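Local coordinates for UDP-N-acetylglucosamine 2-epimerase (Listeria monocytogenes, PDB 3OT5), which probably catalyses the interconversion of UDP-N-acetylglucosamine and UDP-N-acetylmannosamine by inverting the sugar at C2, at residues Gly92-Leu95 with Ala96-Thr99; Ala355-Leu358 with Leu359-Glu363; Ala387-Ser390 with His391-Thr395. All coordinates share one frame; numbering follows the deposited sequence.

Contact 1 (Gly92-Leu95 with Ala96-Thr99); sequences GQTL and AEIT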
# COMPACT_ATOMS: atom_id res chain seq x y z
N GLY A 92 -18.87 -9.92 15.09
CA GLY A 92 -18.79 -11.38 15.05
C GLY A 92 -19.66 -11.82 13.89
O GLY A 92 -20.55 -12.66 14.04
N GLN A 93 -19.41 -11.24 12.72
CA GLN A 93 -20.19 -11.54 11.53
C GLN A 93 -19.43 -12.42 10.57
O GLN A 93 -18.22 -12.27 10.39
CB GLN A 93 -20.59 -10.23 10.83
CG GLN A 93 -21.31 -9.22 11.75
CD GLN A 93 -22.58 -9.78 12.39
OE1 GLN A 93 -23.08 -9.23 13.38
NE2 GLN A 93 -23.10 -10.88 11.84
N THR A 94 -20.14 -13.36 9.95
CA THR A 94 -19.52 -14.26 9.00
C THR A 94 -19.23 -13.50 7.72
O THR A 94 -19.66 -12.35 7.54
CB THR A 94 -20.42 -15.47 8.63
OG1 THR A 94 -21.50 -15.03 7.79
CG2 THR A 94 -20.95 -16.18 9.90
N LEU A 95 -18.51 -14.16 6.82
CA LEU A 95 -18.15 -13.59 5.56
C LEU A 95 -19.40 -13.37 4.71
O LEU A 95 -19.54 -12.36 4.00
CB LEU A 95 -17.18 -14.51 4.86
CG LEU A 95 -16.51 -13.90 3.65
CD1 LEU A 95 -16.00 -12.47 3.97
CD2 LEU A 95 -15.37 -14.81 3.21
N ALA A 96 -20.32 -14.33 4.79
CA ALA A 96 -21.57 -14.26 4.05
C ALA A 96 -22.38 -13.05 4.48
O ALA A 96 -22.98 -12.38 3.65
CB ALA A 96 -22.39 -15.53 4.26
N GLU A 97 -22.39 -12.77 5.78
CA GLU A 97 -23.16 -11.67 6.33
C GLU A 97 -22.57 -10.31 6.02
O GLU A 97 -23.32 -9.38 5.73
CB GLU A 97 -23.32 -11.86 7.83
CG GLU A 97 -24.20 -13.03 8.17
CD GLU A 97 -24.09 -13.46 9.63
OE1 GLU A 97 -25.00 -14.17 10.10
OE2 GLU A 97 -23.08 -13.09 10.29
N ILE A 98 -21.25 -10.22 6.07
CA ILE A 98 -20.56 -8.98 5.76
C ILE A 98 -20.86 -8.62 4.32
O ILE A 98 -21.18 -7.48 3.99
CB ILE A 98 -19.02 -9.13 5.97
CG1 ILE A 98 -18.69 -9.34 7.45
CG2 ILE A 98 -18.27 -7.92 5.46
CD1 ILE A 98 -17.19 -9.65 7.73
N THR A 99 -20.75 -9.62 3.45
CA THR A 99 -20.98 -9.45 2.02
C THR A 99 -22.41 -8.99 1.75
O THR A 99 -22.63 -8.03 1.03
CB THR A 99 -20.69 -10.76 1.29
OG1 THR A 99 -19.33 -11.14 1.57
CG2 THR A 99 -20.89 -10.63 -0.21
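Thr-94 and Glu-97 exchange hydrogen bonds in a capping box, the reciprocal N-cap motif that opens helix 95-113. In one direction the backbone N of Glu-97 donates to Thr-94 OG1 at 3.2 Å. The hydroxyl gets there because chi1 of 73° sets it between the threonine's own N and carbonyl carbon, facing the first turn. In the return direction Thr-94 N gives its hydrogen to Glu-97 OE2 over 3.0 Å; the bond is nearly straight, 164° at the hydrogen, but it meets the oxygen from above the carboxylate plane.

That same OE2 has a second polar neighbour. Gln-93, its chain bent at chi2, crosses Glu-97 at about a right angle and brings NE2 to 2.7 Å from OE2, with amide and carboxylate planes 55° apart. The hydrogen points poorly, so this bond is weak despite its length. The carboxylate sits at the N-terminal end of the helix, where the dipole would be expected to favour its negative charge.

Apolar packing is slight: Ile-98 CG1 approaches Gln-93 CB at 4.0 Å. Leu-95 points away from this turn and packs on Phe-157 and Pro-158, and with Thr-99 it touches Thr-125 of helix 125-136.

The helix's backbone bonding begins with Ile-98 N to Thr-94 O, 3.0 Å. One residue on, Leu-95 O is gripped twice by Thr-99, whose N and OG1 reach it from opposite faces of the carbonyl plane, OG1 at 2.7 Å.

Contact 2 (Ala355-Leu358 with Leu359-Glu363); sequences ALDL and LDNKE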
# COMPACT_ATOMS: atom_id res chain seq x y z
N ALA A 355 23.24 -5.45 4.89
CA ALA A 355 23.10 -4.16 5.55
C ALA A 355 24.42 -3.38 5.45
O ALA A 355 24.46 -2.23 5.00
CB ALA A 355 22.73 -4.36 6.99
N LEU A 356 25.51 -4.02 5.88
CA LEU A 356 26.83 -3.39 5.85
C LEU A 356 27.17 -2.90 4.45
O LEU A 356 27.67 -1.79 4.29
CB LEU A 356 27.90 -4.34 6.36
CG LEU A 356 27.75 -4.78 7.82
CD1 LEU A 356 28.98 -5.58 8.27
CD2 LEU A 356 27.56 -3.58 8.72
N ASP A 357 26.88 -3.73 3.45
CA ASP A 357 27.12 -3.37 2.05
C ASP A 357 26.55 -1.99 1.77
O ASP A 357 27.26 -1.09 1.30
CB ASP A 357 26.46 -4.39 1.12
CG ASP A 357 26.63 -4.06 -0.35
OD1 ASP A 357 25.65 -4.24 -1.12
OD2 ASP A 357 27.72 -3.58 -0.75
N LEU A 358 25.27 -1.83 2.08
CA LEU A 358 24.56 -0.56 1.87
C LEU A 358 25.10 0.57 2.73
O LEU A 358 25.22 1.71 2.28
CB LEU A 358 23.06 -0.74 2.12
CG LEU A 358 22.36 -1.66 1.13
CD1 LEU A 358 20.88 -1.84 1.49
CD2 LEU A 358 22.50 -1.10 -0.27
N LEU A 359 25.43 0.26 3.98
CA LEU A 359 25.97 1.26 4.88
C LEU A 359 27.40 1.73 4.51
O LEU A 359 27.71 2.91 4.62
CB LEU A 359 25.95 0.75 6.32
CG LEU A 359 24.55 0.58 6.92
CD1 LEU A 359 24.61 -0.18 8.24
CD2 LEU A 359 23.89 1.95 7.11
N ASP A 360 28.24 0.81 4.03
CA ASP A 360 29.65 1.14 3.72
C ASP A 360 29.93 1.60 2.30
O ASP A 360 30.98 2.22 2.03
CB ASP A 360 30.52 -0.09 3.99
CG ASP A 360 30.35 -0.63 5.39
OD1 ASP A 360 29.49 -0.12 6.14
OD2 ASP A 360 31.08 -1.58 5.74
N ASN A 361 29.02 1.29 1.38
CA ASN A 361 29.18 1.64 -0.01
C ASN A 361 28.07 2.58 -0.47
O ASN A 361 26.96 2.15 -0.80
CB ASN A 361 29.15 0.36 -0.84
CG ASN A 361 30.18 -0.65 -0.38
OD1 ASN A 361 31.35 -0.32 -0.17
ND2 ASN A 361 29.75 -1.90 -0.24
N LYS A 362 28.38 3.87 -0.46
CA LYS A 362 27.45 4.92 -0.88
C LYS A 362 26.97 4.69 -2.32
O LYS A 362 25.84 5.04 -2.68
CB LYS A 362 28.15 6.28 -0.71
CG LYS A 362 27.39 7.56 -1.09
CD LYS A 362 27.27 7.78 -2.60
CE LYS A 362 26.94 9.25 -2.90
NZ LYS A 362 25.71 9.72 -2.20
N GLU A 363 27.83 4.06 -3.14
CA GLU A 363 27.50 3.76 -4.54
C GLU A 363 26.35 2.76 -4.61
O GLU A 363 25.47 2.90 -5.45
CB GLU A 363 28.70 3.16 -5.28
CG GLU A 363 29.96 3.99 -5.22
CD GLU A 363 31.10 3.35 -5.99
OE1 GLU A 363 30.84 2.40 -6.76
OE2 GLU A 363 32.26 3.79 -5.82
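Asp-357 OD2 takes a hydrogen from Asn-361 ND2 at 2.7 Å, a side-chain bond from position i to i+4 across the C-terminal turn of helix 348-360, which flanks the six-stranded parallel sheet of a Rossmann-like domain. The two side chains cross at about a right angle, with carboxylate and amide planes 65° apart. OD2 is approached on its anti side, 21° out of the carboxylate plane, yet it lies almost within the plane of the asparagine amide. With CG opposite its backbone N (chi1 178°), Asp-357 holds its carboxylate out from the side of the helix, where the amide of Asn-361, one turn on, comes to it.

The backbone runs the same way. Asn-361 N donates to Asp-357 O at 3.0 Å, so main chain and side chain of Asn-361 both bind the one aspartate. Asn-361 is also where helical backbone angles end, and it stands at the N-cap position of helix 362-370; its amide, turned back to Asp-357, makes no capping bond there.

Asp-360 N closes the preceding turn on Leu-356 O. Its carboxylate finds its main partner outside this turn, in a salt bridge from OD2 to Arg-255.

The buried side of the helix is apolar. Leu-359 lies over the previous turn, its CG 3.4 Å from Ala-355 O, and both residues pack on Ile-251 of helix 240-254; Leu-358 faces Met-368 of helix 362-370. Two carbonyls near the helix end bond to the body of the domain: Leu-358 O to the hydroxyl of Tyr-303 and Leu-359 O to NH1 of Arg-225.

Contact 3 (Ala387-Ser390 with His391-Thr395); sequences AIKS and HFEET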
# COMPACT_ATOMS: atom_id res chain seq x y z
N ALA A 387 -8.01 8.43 -17.32
CA ALA A 387 -8.61 7.22 -17.85
C ALA A 387 -10.15 7.35 -17.79
O ALA A 387 -10.85 7.10 -18.78
CB ALA A 387 -8.12 6.01 -17.05
N ILE A 388 -10.66 7.77 -16.64
CA ILE A 388 -12.11 7.95 -16.49
C ILE A 388 -12.60 9.07 -17.42
O ILE A 388 -13.63 8.90 -18.10
CB ILE A 388 -12.49 8.25 -15.03
CG1 ILE A 388 -12.14 7.04 -14.15
CG2 ILE A 388 -13.99 8.54 -14.92
CD1 ILE A 388 -12.36 7.28 -12.68
N LYS A 389 -11.88 10.19 -17.49
CA LYS A 389 -12.26 11.28 -18.40
C LYS A 389 -12.31 10.75 -19.82
O LYS A 389 -13.23 11.03 -20.57
CB LYS A 389 -11.28 12.45 -18.38
CG LYS A 389 -11.36 13.35 -17.18
CD LYS A 389 -10.28 14.45 -17.23
CE LYS A 389 -10.34 15.32 -18.49
NZ LYS A 389 -11.60 16.08 -18.66
N SER A 390 -11.28 9.99 -20.18
CA SER A 390 -11.15 9.38 -21.51
C SER A 390 -12.40 8.63 -21.93
O SER A 390 -12.77 8.66 -23.09
CB SER A 390 -9.98 8.39 -21.52
OG SER A 390 -9.99 7.66 -22.74
N HIS A 391 -13.02 7.92 -21.00
CA HIS A 391 -14.21 7.16 -21.30
C HIS A 391 -15.45 8.04 -21.42
O HIS A 391 -16.17 7.95 -22.40
CB HIS A 391 -14.45 6.09 -20.22
CG HIS A 391 -15.73 5.34 -20.39
ND1 HIS A 391 -15.83 4.21 -21.16
CD2 HIS A 391 -16.97 5.57 -19.88
CE1 HIS A 391 -17.08 3.77 -21.14
NE2 HIS A 391 -17.79 4.58 -20.37
N PHE A 392 -15.66 8.93 -20.46
CA PHE A 392 -16.86 9.78 -20.49
C PHE A 392 -16.86 10.98 -21.42
O PHE A 392 -17.90 11.31 -21.98
CB PHE A 392 -17.21 10.25 -19.08
CG PHE A 392 -17.68 9.16 -18.19
CD1 PHE A 392 -18.99 8.72 -18.27
CD2 PHE A 392 -16.83 8.57 -17.27
CE1 PHE A 392 -19.44 7.70 -17.45
CE2 PHE A 392 -17.27 7.55 -16.44
CZ PHE A 392 -18.57 7.11 -16.53
N GLU A 393 -15.73 11.64 -21.57
CA GLU A 393 -15.65 12.82 -22.42
C GLU A 393 -14.89 12.49 -23.71
O GLU A 393 -14.70 13.34 -24.57
CB GLU A 393 -14.99 13.96 -21.64
CG GLU A 393 -15.81 14.35 -20.40
CD GLU A 393 -15.17 15.44 -19.55
OE1 GLU A 393 -13.97 15.72 -19.72
OE2 GLU A 393 -15.89 15.99 -18.68
N GLU A 394 -14.49 11.23 -23.82
CA GLU A 394 -13.76 10.72 -24.98
C GLU A 394 -12.58 11.61 -25.37
O GLU A 394 -12.36 11.93 -26.54
CB GLU A 394 -14.73 10.50 -26.15
CG GLU A 394 -15.80 9.46 -25.81
CD GLU A 394 -16.74 9.19 -26.95
OE1 GLU A 394 -17.63 8.31 -26.79
OE2 GLU A 394 -16.61 9.84 -28.00
N THR A 395 -11.82 12.01 -24.35
CA THR A 395 -10.63 12.82 -24.52
C THR A 395 -9.44 11.87 -24.54
O THR A 395 -9.57 10.70 -24.21
CB THR A 395 -10.49 13.90 -23.42
OG1 THR A 395 -10.48 13.29 -22.13
CG2 THR A 395 -11.65 14.89 -23.50
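His-391 N faces two carbonyls of the preceding turn, bonding to Ala-387 O at 3.2 Å and only weakly to Ile-388 O. Its imidazole, swung out with CG anti to the backbone N (chi1 175°), sets CD2 over the centre of the Phe-392 ring, 3.8 Å above its plane. Phe-392 N makes the straighter bond to Ile-388 O, 171° at the hydrogen, while its ring runs side by side with Ile-388: CD2 comes within 3.7 Å of CG2, and Ile-388 O stands at the ring edge. This apolar pair faces the sheet, Ile-388 on Phe-57 and Phe-392 on Ile-28 and Met-140, laying the last turn of helix 380-392 against the parallel strands of a Rossmann-like domain. Glu-393 N bonds to Lys-389 O at 2.8 Å, and the two side chains repeat the i to i+4 link as a salt bridge. Lys-389 bends at chi3 and chi4 to bring NZ to 2.6 Å from Glu-393 OE1, on the syn side and somewhat out of the carboxylate plane. At Glu-394 the helical conformation is lost, with phi at 49°, and its CA makes a CH...O contact of 3.0 Å with Ser-390 O. Thr-395 folds back over the helix end: its O accepts a weak bond from Ser-390 OG at 3.4 Å, and its OG1 lies 3.9 Å from Lys-389 CB.

How the contacts relate
From the N terminus the three contacts come in series, none nesting or crossing; each is local, joining neighbouring turns at a helix end, and closes no long loop. Contact 1 starts helix 95-113, after strand 84-85 at the edge of the seven-stranded parallel sheet. Contact 2 ends helix 348-360 and passes into helix 362-370, beside the six-stranded sheet; its centre is about 49 Å from that of contact 1, on the opposite side of the chain's centre. Helix 362-370 is followed by helix 380-392, whose end is contact 3. There the chain has returned to the seven-stranded sheet, against strands 28-34, 57-63 and 140-144, about 37 Å between centres from contact 1.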